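Local coordinates for protein Ceg4 (Legionella pneumophila subsp. pneumophila, PDB 6AOK) that dephosphorylates phosphotyrosine as a magnesium-binding HAD-like phosphatase, a bacterial effector that attenuates activation of eukaryotic MAPK pathways, at residues Thr17-Asp20 and Gly21-Gly25; Arg193-Pro196 and Gly197-Glu200; Phe87-Pro91 and Glu92-Phe96; Thr112-Arg115 and Ala116-Lys120; Ser168-Asp171 and Tyr172-Leu176. All coordinates share one frame; numbering follows the deposited sequence.

These contacts belong to the N-terminal HAD-like phosphatase part of a longer effector, and four gather round the magnesium end of its parallel sheet. Contact 1, wholly buried, follows strand 13-17 and carries metal ligands; contact 4, largely buried, follows strand 106-111 and reaches contact 1 through Asn114. Contact 5 starts the helix after strand 161-165 and is joined to contact 4 by a charged pair. Contact 2 is a surface turn whose proline and phenylalanine pack on contact 1. Contact 3, partly buried, opens helix 91-100 and adds Met89 to the apolar side of contact 1. Metal ligation marks contact 1, charged pairs contacts 4 and 5, capping contacts 3 and 5, and CH-pi packing over a turn contact 2.

Contact 1 of 5, residues Thr17-Asp20 and Gly21-Gly25. With MG (magnesium ion), chain B.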
loop_
_atom_site.group_PDB
_atom_site.type_symbol
_atom_site.label_atom_id
_atom_site.label_comp_id
_atom_site.label_asym_id
_atom_site.label_seq_id
_atom_site.Cartn_x
_atom_site.Cartn_y
_atom_site.Cartn_z
ATOM N N THR A 17 -2.763 -4.473 2.691
ATOM C CA THR A 17 -2.133 -4.742 1.407
ATOM C C THR A 17 -0.619 -4.628 1.559
ATOM O O THR A 17 -0.106 -3.728 2.236
ATOM C CB THR A 17 -2.640 -3.779 0.313
ATOM O OG1 THR A 17 -2.004 -4.097 -0.917
ATOM C CG2 THR A 17 -2.304 -2.354 0.662
ATOM N N ASP A 18 0.085 -5.567 0.960
ATOM C CA ASP A 18 1.517 -5.440 0.736
ATOM C C ASP A 18 1.806 -4.241 -0.185
ATOM O O ASP A 18 0.912 -3.717 -0.862
ATOM C CB ASP A 18 2.029 -6.761 0.118
ATOM C CG ASP A 18 3.529 -6.753 -0.122
ATOM O OD1 ASP A 18 4.297 -6.327 0.790
ATOM O OD2 ASP A 18 3.929 -7.190 -1.222
ATOM N N PHE A 19 3.065 -3.783 -0.186
ATOM C CA PHE A 19 3.448 -2.725 -1.120
ATOM C C PHE A 19 4.237 -3.286 -2.304
ATOM O O PHE A 19 3.698 -3.359 -3.420
ATOM C CB PHE A 19 4.219 -1.590 -0.387
ATOM C CG PHE A 19 4.577 -0.440 -1.293
ATOM C CD1 PHE A 19 3.600 0.474 -1.694
ATOM C CD2 PHE A 19 5.891 -0.266 -1.738
ATOM C CE1 PHE A 19 3.909 1.525 -2.537
ATOM C CE2 PHE A 19 6.201 0.796 -2.597
ATOM C CZ PHE A 19 5.214 1.687 -2.983
ATOM N N ASP A 20 5.494 -3.705 -2.098
ATOM C CA ASP A 20 6.368 -4.080 -3.219
ATOM C C ASP A 20 5.885 -5.366 -3.858
ATOM O O ASP A 20 5.835 -6.409 -3.177
ATOM C CB ASP A 20 7.803 -4.293 -2.741
ATOM C CG ASP A 20 8.418 -3.056 -2.156
ATOM O OD1 ASP A 20 8.604 -2.033 -2.884
ATOM O OD2 ASP A 20 8.690 -3.096 -0.937
ATOM N N GLY A 21 5.606 -5.318 -5.172
ATOM C CA GLY A 21 5.155 -6.484 -5.886
ATOM C C GLY A 21 3.662 -6.726 -5.777
ATOM O O GLY A 21 3.147 -7.635 -6.421
ATOM N N THR A 22 2.961 -5.923 -5.000
ATOM C CA THR A 22 1.511 -5.974 -4.921
ATOM C C THR A 22 0.935 -4.674 -5.457
ATOM O O THR A 22 0.282 -4.652 -6.515
ATOM C CB THR A 22 1.112 -6.238 -3.449
ATOM O OG1 THR A 22 1.651 -7.523 -3.032
ATOM C CG2 THR A 22 -0.414 -6.210 -3.284
ATOM N N VAL A 23 1.208 -3.569 -4.780
ATOM C CA VAL A 23 0.906 -2.253 -5.332
ATOM C C VAL A 23 1.880 -1.908 -6.477
ATOM O O VAL A 23 1.474 -1.364 -7.505
ATOM C CB VAL A 23 0.938 -1.203 -4.196
ATOM C CG1 VAL A 23 0.733 0.167 -4.734
ATOM C CG2 VAL A 23 -0.155 -1.459 -3.100
ATOM N N THR A 24 3.171 -2.235 -6.338
ATOM C CA THR A 24 4.130 -2.021 -7.421
ATOM C C THR A 24 4.282 -3.281 -8.224
ATOM O O THR A 24 3.785 -4.333 -7.844
ATOM C CB THR A 24 5.523 -1.602 -6.916
ATOM O OG1 THR A 24 6.211 -2.765 -6.407
ATOM C CG2 THR A 24 5.437 -0.554 -5.903
ATOM N N GLY A 25 5.045 -3.196 -9.327
ATOM C CA GLY A 25 5.272 -4.427 -10.075
ATOM C C GLY A 25 6.594 -5.147 -9.819
ATOM O O GLY A 25 6.945 -6.049 -10.578
HETATM MG MG MG B . 5.605 -7.985 -1.915
HETATM O O HOH W 1 6.911 -7.196 -0.553
HETATM O O HOH W 2 8.624 -2.043 -5.518
HETATM O O HOH W 3 5.364 -9.475 -0.450
HETATM O O HOH W 4 7.176 -8.994 -2.904
#
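Asp18 and Thr22 meet beside the magnesium ion. Asp18 OD2 binds the metal at 2.0 Å and takes a hydrogen bond on its anti lone pair from Thr22 OG1, 2.9 Å away. The backbone O of Asp20 is a second ligand, also 2.0 Å from the ion, and three waters and Asp167 complete the shell. Asp18 OD1 accepts from one of those waters and pairs with Lys144, so both carboxylate oxygens are engaged.

Behind this shell the chain turns round Phe19 O, which accepts from Thr22 N and, at 3.2 Å, from Thr24 N; the two donors arrive from opposite faces of the carbonyl plane. Gly21 N gives a nearly straight bond to Thr24 OG1 (2.9 Å, 169°), and a water links that hydroxyl to Asp20 OD1, while Asp20 OD2 is held by Asn114. With CG anti to the backbone N (chi1 -177°), the Phe19 ring extends toward helix 116-125; Thr24 CG2 lies over one face, 4.0 Å from the ring centroid, in a CH-pi contact. Asp18, Asp20 and Thr22, following the central strand, fit the DxDx(T/V) pattern of HAD-type phosphatases, both aspartates binding magnesium.

Contact 2 of 5, residues Arg193-Pro196 and Gly197-Glu200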
loop_
_atom_site.group_PDB
_atom_site.type_symbol
_atom_site.label_atom_id
_atom_site.label_comp_id
_atom_site.label_asym_id
_atom_site.label_seq_id
_atom_site.Cartn_x
_atom_site.Cartn_y
_atom_site.Cartn_z
ATOM N N ARG A 193 -3.752 -13.490 -3.471
ATOM C CA ARG A 193 -2.345 -13.864 -3.462
ATOM C C ARG A 193 -2.003 -14.038 -4.937
ATOM O O ARG A 193 -2.296 -15.073 -5.534
ATOM C CB ARG A 193 -2.132 -15.171 -2.703
ATOM C CG ARG A 193 -0.770 -15.290 -2.039
ATOM C CD ARG A 193 0.352 -15.200 -3.060
ATOM N NE ARG A 193 0.325 -16.315 -4.002
ATOM C CZ ARG A 193 1.105 -16.407 -5.074
ATOM N NH1 ARG A 193 1.013 -17.458 -5.877
ATOM N NH2 ARG A 193 1.979 -15.447 -5.345
ATOM N N LYS A 194 -1.375 -13.019 -5.520
ATOM C CA LYS A 194 -1.072 -13.004 -6.940
ATOM C C LYS A 194 0.421 -12.737 -7.115
ATOM O O LYS A 194 1.077 -12.188 -6.228
ATOM C CB LYS A 194 -1.902 -11.931 -7.683
ATOM C CG LYS A 194 -3.386 -12.005 -7.447
ATOM C CD LYS A 194 -3.886 -13.332 -7.886
ATOM C CE LYS A 194 -5.389 -13.328 -8.019
ATOM N NZ LYS A 194 -5.872 -14.649 -8.555
ATOM N N ASN A 195 0.955 -13.113 -8.270
ATOM C CA ASN A 195 2.299 -12.691 -8.643
ATOM C C ASN A 195 2.309 -11.196 -9.034
ATOM O O ASN A 195 1.265 -10.630 -9.367
ATOM C CB ASN A 195 2.810 -13.570 -9.798
ATOM C CG ASN A 195 2.892 -15.034 -9.398
ATOM O OD1 ASN A 195 3.246 -15.368 -8.262
ATOM N ND2 ASN A 195 2.521 -15.910 -10.308
ATOM N N PRO A 196 3.473 -10.533 -8.960
ATOM C CA PRO A 196 3.543 -9.102 -9.310
ATOM C C PRO A 196 2.986 -8.846 -10.692
ATOM O O PRO A 196 3.158 -9.657 -11.602
ATOM C CB PRO A 196 5.041 -8.789 -9.242
ATOM C CG PRO A 196 5.559 -9.755 -8.156
ATOM C CD PRO A 196 4.723 -11.028 -8.340
ATOM N N GLY A 197 2.264 -7.725 -10.830
ATOM C CA GLY A 197 1.602 -7.400 -12.078
ATOM C C GLY A 197 0.287 -8.109 -12.318
ATOM O O GLY A 197 -0.400 -7.779 -13.289
ATOM N N GLU A 198 -0.115 -9.045 -11.452
ATOM C CA GLU A 198 -1.296 -9.854 -11.721
ATOM C C GLU A 198 -2.459 -9.558 -10.779
ATOM O O GLU A 198 -3.476 -10.266 -10.820
ATOM C CB GLU A 198 -0.928 -11.338 -11.680
ATOM C CG GLU A 198 -0.009 -11.732 -12.819
ATOM C CD GLU A 198 0.513 -13.166 -12.741
ATOM O OE1 GLU A 198 -0.154 -14.017 -12.116
ATOM O OE2 GLU A 198 1.609 -13.437 -13.311
ATOM N N PHE A 199 -2.348 -8.530 -9.945
ATOM C CA PHE A 199 -3.486 -8.088 -9.146
ATOM C C PHE A 199 -4.428 -7.236 -10.012
ATOM O O PHE A 199 -3.974 -6.306 -10.694
ATOM C CB PHE A 199 -3.002 -7.286 -7.954
ATOM C CG PHE A 199 -2.273 -8.100 -6.936
ATOM C CD1 PHE A 199 -0.883 -8.298 -7.045
ATOM C CD2 PHE A 199 -2.953 -8.694 -5.902
ATOM C CE1 PHE A 199 -0.183 -9.066 -6.074
ATOM C CE2 PHE A 199 -2.241 -9.472 -4.950
ATOM C CZ PHE A 199 -0.866 -9.626 -5.047
ATOM N N GLU A 200 -5.731 -7.529 -9.950
ATOM C CA GLU A 200 -6.746 -6.875 -10.781
ATOM C C GLU A 200 -7.293 -5.650 -10.035
ATOM O O GLU A 200 -8.445 -5.595 -9.588
ATOM C CB GLU A 200 -7.860 -7.858 -11.120
ATOM C CG GLU A 200 -7.403 -9.045 -11.950
ATOM C CD GLU A 200 -8.543 -10.000 -12.367
ATOM O OE1 GLU A 200 -9.702 -9.534 -12.552
ATOM O OE2 GLU A 200 -8.257 -11.210 -12.554
HETATM O O HOH W 5 2.681 -10.759 -13.984
#
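Lys194 CB sits squarely over the Phe199 ring, 3.5 Å from its centroid and only 6° off the ring normal, a close CH-pi contact. Lys194 CG follows across the same ring, 3.7 Å from Phe199 CD2, and the bend at chi2 (-59°) then carries the rest of the lysine chain off the aromatic surface. The two side chains are thus set at a slant, with the base of the lysine rather than its ammonium group doing the touching. The backbone of Lys194 is close as well: its O lies 3.4 Å from Phe199 CE1, buried there without a hydrogen-bonding partner in the model.

Asn195 and Glu198 run side by side and point the same way, but their flat ends are turned almost perpendicular, the amide and carboxylate planes being 79° apart. Asn195 CB comes 3.7 Å from Glu198 OE2. The amide oxygen of Asn195 turns to Arg193: OD1 accepts from Arg193 NH2 at 3.2 Å, the donor standing above the amide carbonyl plane, and Arg193 NH2 also bonds to the backbone O of Asp167.

A type II beta turn from Asn195 to Glu198 brings these groups together. Glu198 N closes it on Asn195 O at 3.0 Å, Gly197 takes the positive phi, and a water donates to both Pro196 O and Glu198 OE2. The chemistry therefore divides: Phe199, covered on one face by Lys194 CB, and Pro196 pack toward Asp167 and Thr22, whereas the turn's amide, carboxylate and water lie at the surface, where hydrogen bonds rather than a salt bridge fix its shape.

Contact 3 of 5, residues Phe87-Pro91 and Glu92-Phe96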
loop_
_atom_site.group_PDB
_atom_site.type_symbol
_atom_site.label_atom_id
_atom_site.label_comp_id
_atom_site.label_asym_id
_atom_site.label_seq_id
_atom_site.Cartn_x
_atom_site.Cartn_y
_atom_site.Cartn_z
ATOM N N PHE A 87 8.838 -0.247 -10.902
ATOM C CA PHE A 87 8.982 0.321 -9.559
ATOM C C PHE A 87 7.749 1.071 -9.094
ATOM O O PHE A 87 7.559 1.258 -7.884
ATOM C CB PHE A 87 10.101 1.339 -9.509
ATOM C CG PHE A 87 11.466 0.760 -9.378
ATOM C CD1 PHE A 87 12.080 0.151 -10.467
ATOM C CD2 PHE A 87 12.174 0.889 -8.179
ATOM C CE1 PHE A 87 13.360 -0.352 -10.368
ATOM C CE2 PHE A 87 13.482 0.390 -8.077
ATOM C CZ PHE A 87 14.072 -0.218 -9.176
ATOM N N LEU A 88 6.928 1.540 -10.021
ATOM C CA LEU A 88 5.809 2.408 -9.698
ATOM C C LEU A 88 4.508 1.606 -9.575
ATOM O O LEU A 88 4.438 0.423 -9.929
ATOM C CB LEU A 88 5.671 3.493 -10.772
ATOM C CG LEU A 88 6.895 4.356 -11.055
ATOM C CD1 LEU A 88 6.549 5.280 -12.194
ATOM C CD2 LEU A 88 7.162 5.153 -9.808
HETATM N N MSE A 89 3.475 2.259 -9.061
HETATM C CA MSE A 89 2.111 1.704 -9.052
HETATM C C MSE A 89 1.560 1.678 -10.445
HETATM O O MSE A 89 1.786 2.619 -11.182
HETATM C CB MSE A 89 1.151 2.572 -8.248
HETATM C CG MSE A 89 1.303 2.561 -6.825
HETATM SE SE MSE A 89 -0.282 3.445 -6.130
HETATM C CE MSE A 89 0.562 5.199 -5.857
ATOM N N SER A 90 0.780 0.662 -10.814
ATOM C CA SER A 90 0.104 0.705 -12.100
ATOM C C SER A 90 -0.985 1.788 -12.092
ATOM O O SER A 90 -1.475 2.185 -11.041
ATOM C CB SER A 90 -0.540 -0.650 -12.426
ATOM O OG SER A 90 -1.532 -0.963 -11.459
ATOM N N PRO A 91 -1.384 2.258 -13.264
ATOM C CA PRO A 91 -2.493 3.213 -13.337
ATOM C C PRO A 91 -3.762 2.695 -12.694
ATOM O O PRO A 91 -4.536 3.496 -12.141
ATOM C CB PRO A 91 -2.695 3.395 -14.850
ATOM C CG PRO A 91 -1.374 2.991 -15.475
ATOM C CD PRO A 91 -0.829 1.912 -14.588
ATOM N N GLU A 92 -4.026 1.376 -12.802
ATOM C CA GLU A 92 -5.179 0.786 -12.125
ATOM C C GLU A 92 -5.000 0.881 -10.613
ATOM O O GLU A 92 -5.935 1.252 -9.886
ATOM C CB GLU A 92 -5.375 -0.667 -12.546
ATOM C CG GLU A 92 -5.800 -0.894 -14.010
ATOM C CD GLU A 92 -4.624 -0.898 -14.974
ATOM O OE1 GLU A 92 -3.471 -0.599 -14.584
ATOM O OE2 GLU A 92 -4.863 -1.212 -16.159
ATOM N N ALA A 93 -3.802 0.602 -10.118
ATOM C CA ALA A 93 -3.591 0.741 -8.676
ATOM C C ALA A 93 -3.743 2.191 -8.232
ATOM O O ALA A 93 -4.319 2.468 -7.167
ATOM C CB ALA A 93 -2.212 0.226 -8.284
ATOM N N VAL A 94 -3.196 3.127 -9.021
ATOM C CA VAL A 94 -3.366 4.553 -8.727
ATOM C C VAL A 94 -4.844 4.907 -8.599
ATOM O O VAL A 94 -5.253 5.581 -7.652
ATOM C CB VAL A 94 -2.680 5.400 -9.810
ATOM C CG1 VAL A 94 -3.160 6.855 -9.736
ATOM C CG2 VAL A 94 -1.165 5.318 -9.653
ATOM N N ALA A 95 -5.674 4.463 -9.554
ATOM C CA ALA A 95 -7.095 4.797 -9.481
ATOM C C ALA A 95 -7.754 4.177 -8.242
ATOM O O ALA A 95 -8.636 4.790 -7.614
ATOM C CB ALA A 95 -7.817 4.347 -10.759
ATOM N N PHE A 96 -7.378 2.948 -7.902
ATOM C CA PHE A 96 -7.911 2.314 -6.701
ATOM C C PHE A 96 -7.615 3.130 -5.443
ATOM O O PHE A 96 -8.528 3.416 -4.645
ATOM C CB PHE A 96 -7.316 0.924 -6.534
ATOM C CG PHE A 96 -7.788 0.207 -5.297
ATOM C CD1 PHE A 96 -8.968 -0.515 -5.294
ATOM C CD2 PHE A 96 -7.024 0.243 -4.125
ATOM C CE1 PHE A 96 -9.362 -1.208 -4.132
ATOM C CE2 PHE A 96 -7.428 -0.393 -3.001
ATOM C CZ PHE A 96 -8.589 -1.137 -2.999
#
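Ser90 O receives the shortest hydrogen bond of the contact, from Val94 N at 2.8 Å, nearly straight at the hydrogen (169°) and close to collinear with the C=O bond. The side chain of Ser90 takes the preceding amide. Its hydroxyl lies between the backbone N and the carbonyl carbon (chi1 62°), a torsion that turns OG toward the start of the helix, and there it accepts from Ala93 N at 3.1 Å. OG also touches the methyl group of Ala93, 3.5 Å away from Ala93 CB. Ser90 is therefore the N-cap of helix 91-100, and Pro91, whose ring nitrogen has no proton to give, fills the first helical position. Pro91 O continues the pattern by accepting from Ala95 N.

Glu92 bends at chi2 (84°) and brings its carboxylate back over the cap. Its OE1 comes 3.6 Å from Ser90 CB and equally near Pro91 CD, contacts with carbon rather than with the helix amides, while the chain runs alongside the proline ring.

On the buried side the contact is apolar. Met89, present as selenomethionine and modelled in two conformers, sets its CB against Val94 CG2 at 3.9 Å and against Ala93 CB at 4.1 Å. Beyond them, Val23, Phe123 and Phe128 touch Met89, and Trp201 of the C-terminal helix packs on Ser90, Glu92 and Ala93. With Met89 just before the cap packing on Val94 in the first turn, helix 91-100 opens with a serine N-cap and a hydrophobic staple.

Contact 4 of 5, residues Thr112-Arg115 and Ala116-Lys120; sequences TKNR and AEYIK
Asn114 lies close against Tyr118, its amide plane only 3° from that of the ring, and ND2 comes 3.4 Å from Tyr118 CD1, the two side chains crossing at a slant. This is the compact half of the contact. Asn114 OD1 accepts from Arg115 N at 2.7 Å, in the amide carbonyl plane and on a lone pair, and takes a further bond from the Tyr37 hydroxyl; ND2 is turned to the metal-site loop and bound there. Both ends of the amide being held, its flip is fixed. Next to it, Thr112 CG2 and Ile119 CD1 meet tip to tip at 3.7 Å, with Ile138 packed against both residues, while Thr112 OG1 accepts from Asn114 N at 2.9 Å in an ST turn.

The loop leaving strand 106-111 thus passes directly into helix 116-125 beside the magnesium site, as expected of the Rossmann-like HAD core. Arg115 is the N-cap residue, and its O receives Ile119 N in a nearly straight bond together with a weaker one from Tyr118 N.

On the solvent side stands Glu117, gripped side-on by the buried Arg115 in a two-pronged salt bridge: NE reaches OE1 at 3.2 Å, and NH2 reaches OE2 at 3.0 Å. The carboxylate lies at the guanidinium edge, but the two planes are 60° apart, so both nitrogens approach it from above its own plane. A bend at chi2 (98°) swings Glu117 back toward the arginine. Arg115 NH1 is bound by the carbonyls of Tyr52 and Thr55, and Glu117 OE2 also bonds to a Tris molecule, probably from the crystallisation liquor.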
loop_
_atom_site.group_PDB
_atom_site.type_symbol
_atom_site.label_atom_id
_atom_site.label_comp_id
_atom_site.label_asym_id
_atom_site.label_seq_id
_atom_site.Cartn_x
_atom_site.Cartn_y
_atom_site.Cartn_z
ATOM N N THR A 112 4.342 -4.019 5.420
ATOM C CA THR A 112 5.452 -4.047 4.495
ATOM C C THR A 112 6.763 -4.319 5.232
ATOM O O THR A 112 6.893 -4.033 6.421
ATOM C CB THR A 112 5.492 -2.677 3.769
ATOM O OG1 THR A 112 6.444 -2.743 2.749
ATOM C CG2 THR A 112 5.861 -1.528 4.731
ATOM N N LYS A 113 7.742 -4.817 4.525
ATOM C CA LYS A 113 9.110 -4.798 5.042
ATOM C C LYS A 113 9.915 -3.661 4.421
ATOM O O LYS A 113 11.143 -3.564 4.658
ATOM C CB LYS A 113 9.823 -6.131 4.795
ATOM C CG LYS A 113 9.173 -7.322 5.512
ATOM C CD LYS A 113 9.614 -8.678 4.924
ATOM C CE LYS A 113 8.500 -9.667 5.344
ATOM N NZ LYS A 113 8.714 -11.032 4.876
ATOM N N ASN A 114 9.261 -2.840 3.592
ATOM C CA ASN A 114 9.827 -1.575 3.116
ATOM C C ASN A 114 9.621 -0.507 4.192
ATOM O O ASN A 114 9.413 -0.829 5.378
ATOM C CB ASN A 114 9.191 -1.162 1.785
ATOM C CG ASN A 114 10.111 -0.327 0.901
ATOM O OD1 ASN A 114 10.714 0.654 1.365
ATOM N ND2 ASN A 114 10.203 -0.691 -0.407
ATOM N N ARG A 115 9.671 0.768 3.828
ATOM C CA ARG A 115 9.647 1.775 4.878
ATOM C C ARG A 115 8.700 2.874 4.456
ATOM O O ARG A 115 8.543 3.155 3.268
ATOM C CB ARG A 115 11.045 2.350 5.153
ATOM C CG ARG A 115 11.732 2.853 3.892
ATOM C CD ARG A 115 13.196 2.995 4.172
ATOM N NE ARG A 115 13.469 4.098 5.090
ATOM C CZ ARG A 115 14.690 4.478 5.448
ATOM N NH1 ARG A 115 15.773 3.823 4.984
ATOM N NH2 ARG A 115 14.833 5.519 6.287
ATOM N N ALA A 116 8.037 3.472 5.453
ATOM C CA ALA A 116 7.066 4.540 5.198
ATOM C C ALA A 116 7.648 5.675 4.356
ATOM O O ALA A 116 6.943 6.236 3.502
ATOM C CB ALA A 116 6.553 5.090 6.539
ATOM N N GLU A 117 8.909 6.061 4.570
ATOM C CA GLU A 117 9.377 7.235 3.810
ATOM C C GLU A 117 9.368 6.932 2.319
ATOM O O GLU A 117 9.035 7.802 1.492
ATOM C CB GLU A 117 10.775 7.706 4.233
ATOM C CG GLU A 117 10.896 8.015 5.674
ATOM C CD GLU A 117 11.512 6.833 6.453
ATOM O OE1 GLU A 117 11.035 5.661 6.366
ATOM O OE2 GLU A 117 12.486 7.094 7.157
ATOM N N TYR A 118 9.676 5.694 1.969
ATOM C CA TYR A 118 9.771 5.328 0.562
ATOM C C TYR A 118 8.391 5.235 -0.056
ATOM O O TYR A 118 8.146 5.739 -1.166
ATOM C CB TYR A 118 10.475 3.976 0.432
ATOM C CG TYR A 118 10.524 3.563 -1.017
ATOM C CD1 TYR A 118 9.762 2.497 -1.497
ATOM C CD2 TYR A 118 11.337 4.272 -1.912
ATOM C CE1 TYR A 118 9.824 2.130 -2.889
ATOM C CE2 TYR A 118 11.407 3.915 -3.266
ATOM C CZ TYR A 118 10.647 2.853 -3.740
ATOM O OH TYR A 118 10.752 2.441 -5.050
ATOM N N ILE A 119 7.479 4.564 0.649
ATOM C CA ILE A 119 6.113 4.409 0.172
ATOM C C ILE A 119 5.467 5.776 -0.035
ATOM O O ILE A 119 4.873 6.031 -1.082
ATOM C CB ILE A 119 5.309 3.521 1.154
ATOM C CG1 ILE A 119 5.854 2.076 1.113
ATOM C CG2 ILE A 119 3.836 3.612 0.845
ATOM C CD1 ILE A 119 5.359 1.224 2.323
ATOM N N LYS A 120 5.636 6.697 0.928
ATOM C CA LYS A 120 5.048 8.024 0.782
ATOM C C LYS A 120 5.658 8.784 -0.394
ATOM O O LYS A 120 4.963 9.575 -1.058
ATOM C CB LYS A 120 5.227 8.813 2.068
ATOM C CG LYS A 120 4.394 8.287 3.219
ATOM C CD LYS A 120 4.620 9.303 4.347
ATOM C CE LYS A 120 4.247 8.774 5.616
ATOM N NZ LYS A 120 4.636 9.835 6.651
#

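Contact 5 of 5, residues Ser168-Asp171 and Tyr172-Leu176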
loop_
_atom_site.group_PDB
_atom_site.type_symbol
_atom_site.label_atom_id
_atom_site.label_comp_id
_atom_site.label_asym_id
_atom_site.label_seq_id
_atom_site.Cartn_x
_atom_site.Cartn_y
_atom_site.Cartn_z
ATOM N N SER A 168 3.641 -12.459 -1.692
ATOM C CA SER A 168 4.407 -13.493 -1.026
ATOM C C SER A 168 3.464 -14.484 -0.345
ATOM O O SER A 168 2.729 -14.089 0.553
ATOM C CB SER A 168 5.330 -12.857 0.016
ATOM O OG SER A 168 5.630 -13.788 1.042
ATOM N N PRO A 169 3.490 -15.766 -0.683
ATOM C CA PRO A 169 2.569 -16.716 0.003
ATOM C C PRO A 169 2.727 -16.772 1.519
ATOM O O PRO A 169 1.727 -16.867 2.247
ATOM C CB PRO A 169 2.935 -18.061 -0.638
ATOM C CG PRO A 169 3.506 -17.701 -1.958
ATOM C CD PRO A 169 4.245 -16.389 -1.770
ATOM N N THR A 170 3.970 -16.757 2.023
ATOM C CA THR A 170 4.186 -16.813 3.471
ATOM C C THR A 170 3.581 -15.602 4.168
ATOM O O THR A 170 2.926 -15.710 5.231
ATOM C CB THR A 170 5.698 -16.898 3.767
ATOM O OG1 THR A 170 6.218 -18.111 3.228
ATOM C CG2 THR A 170 5.953 -16.908 5.248
ATOM N N ASP A 171 3.816 -14.422 3.616
ATOM C CA ASP A 171 3.306 -13.210 4.253
ATOM C C ASP A 171 1.788 -13.110 4.117
ATOM O O ASP A 171 1.092 -12.735 5.078
ATOM C CB ASP A 171 4.004 -11.983 3.677
ATOM C CG ASP A 171 5.495 -11.919 4.076
ATOM O OD1 ASP A 171 5.802 -11.958 5.275
ATOM O OD2 ASP A 171 6.355 -11.820 3.184
ATOM N N TYR A 172 1.246 -13.508 2.958
ATOM C CA TYR A 172 -0.205 -13.596 2.806
ATOM C C TYR A 172 -0.816 -14.472 3.900
ATOM O O TYR A 172 -1.776 -14.075 4.593
ATOM C CB TYR A 172 -0.538 -14.181 1.421
ATOM C CG TYR A 172 -2.032 -14.369 1.228
ATOM C CD1 TYR A 172 -2.820 -13.345 0.724
ATOM C CD2 TYR A 172 -2.647 -15.549 1.578
ATOM C CE1 TYR A 172 -4.170 -13.514 0.561
ATOM C CE2 TYR A 172 -3.990 -15.735 1.400
ATOM C CZ TYR A 172 -4.744 -14.706 0.875
ATOM O OH TYR A 172 -6.106 -14.883 0.728
ATOM N N ALA A 173 -0.216 -15.631 4.111
ATOM C CA ALA A 173 -0.752 -16.634 5.021
ATOM C C ALA A 173 -0.782 -16.111 6.449
ATOM O O ALA A 173 -1.730 -16.391 7.187
ATOM C CB ALA A 173 0.084 -17.920 4.926
ATOM N N GLU A 174 0.261 -15.373 6.851
ATOM C CA GLU A 174 0.289 -14.670 8.140
ATOM C C GLU A 174 -0.831 -13.656 8.292
ATOM O O GLU A 174 -1.468 -13.590 9.338
ATOM C CB GLU A 174 1.620 -13.932 8.319
ATOM C CG GLU A 174 2.828 -14.867 8.537
ATOM C CD GLU A 174 4.091 -14.039 8.757
ATOM O OE1 GLU A 174 4.009 -12.865 9.202
ATOM O OE2 GLU A 174 5.173 -14.585 8.512
HETATM N N MSE A 175 -1.048 -12.817 7.301
HETATM C CA MSE A 175 -2.101 -11.858 7.429
HETATM C C MSE A 175 -3.454 -12.527 7.503
HETATM O O MSE A 175 -4.268 -12.166 8.280
HETATM C CB MSE A 175 -2.081 -10.853 6.302
HETATM C CG MSE A 175 -0.753 -10.124 6.209
HETATM SE SE MSE A 175 -0.870 -8.376 5.307
HETATM C CE MSE A 175 -0.726 -9.168 3.504
ATOM N N LEU A 176 -3.640 -13.535 6.687
ATOM C CA LEU A 176 -4.916 -14.264 6.704
ATOM C C LEU A 176 -5.160 -14.933 8.056
ATOM O O LEU A 176 -6.285 -14.925 8.569
ATOM C CB LEU A 176 -4.907 -15.303 5.591
ATOM C CG LEU A 176 -6.196 -16.090 5.484
ATOM C CD1 LEU A 176 -7.389 -15.184 5.040
ATOM C CD2 LEU A 176 -5.974 -17.263 4.500
HETATM O O HOH W 6 6.086 -11.557 7.992
#
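Glu174 folds against the helix turn that begins at Thr170. Its CB is 3.5 Å from Asp171 O, and CG, anti to the carbonyl carbon (chi1 -70°), passes 3.4 Å from Thr170 O, the same oxygen that accepts from Glu174 N. Beyond CG the chain is extended. At the tip, OE2 lies 4.1 Å from Thr170 CG2, while OE1 accepts from Phe145 N and from a water at 2.7 Å. That water is also 2.8 Å from Asp171 OD1, within donating geometry of each, though more acceptors surround it than it has protons.

The two carboxylates come near one another, 4.2 Å between Asp171 OD1 and Glu174 OE2, a proximity of like charges that the intervening water and Lys113, which forms a salt bridge with Asp171 OD2, would be expected to ease. Asp171 has a further partner in Ser168: the hydroxyl donates to OD2 at 3.0 Å, coming from above the carboxylate plane. In return Ser168 OG accepts from Asp171 N, so serine and aspartate hold each other at the N-terminus of the helix, with Ser168 as N-cap.

Main-chain bonds then carry the helix onward, from Tyr172 N to Ser168 O, Ala173 N to Pro169 O and Met175 N to Asp171 O. Helix 169-180 follows directly on the loop bearing the metal ligand Asp167 and forms the crossover between parallel strands 161-165 and 189-192. Its Tyr172 and Met175 lie on Ile164 of the sheet, Tyr172 also meets Arg193, and Asp171, Glu174 and Met175 touch Lys144 at the start of the neighbouring helix 144-153.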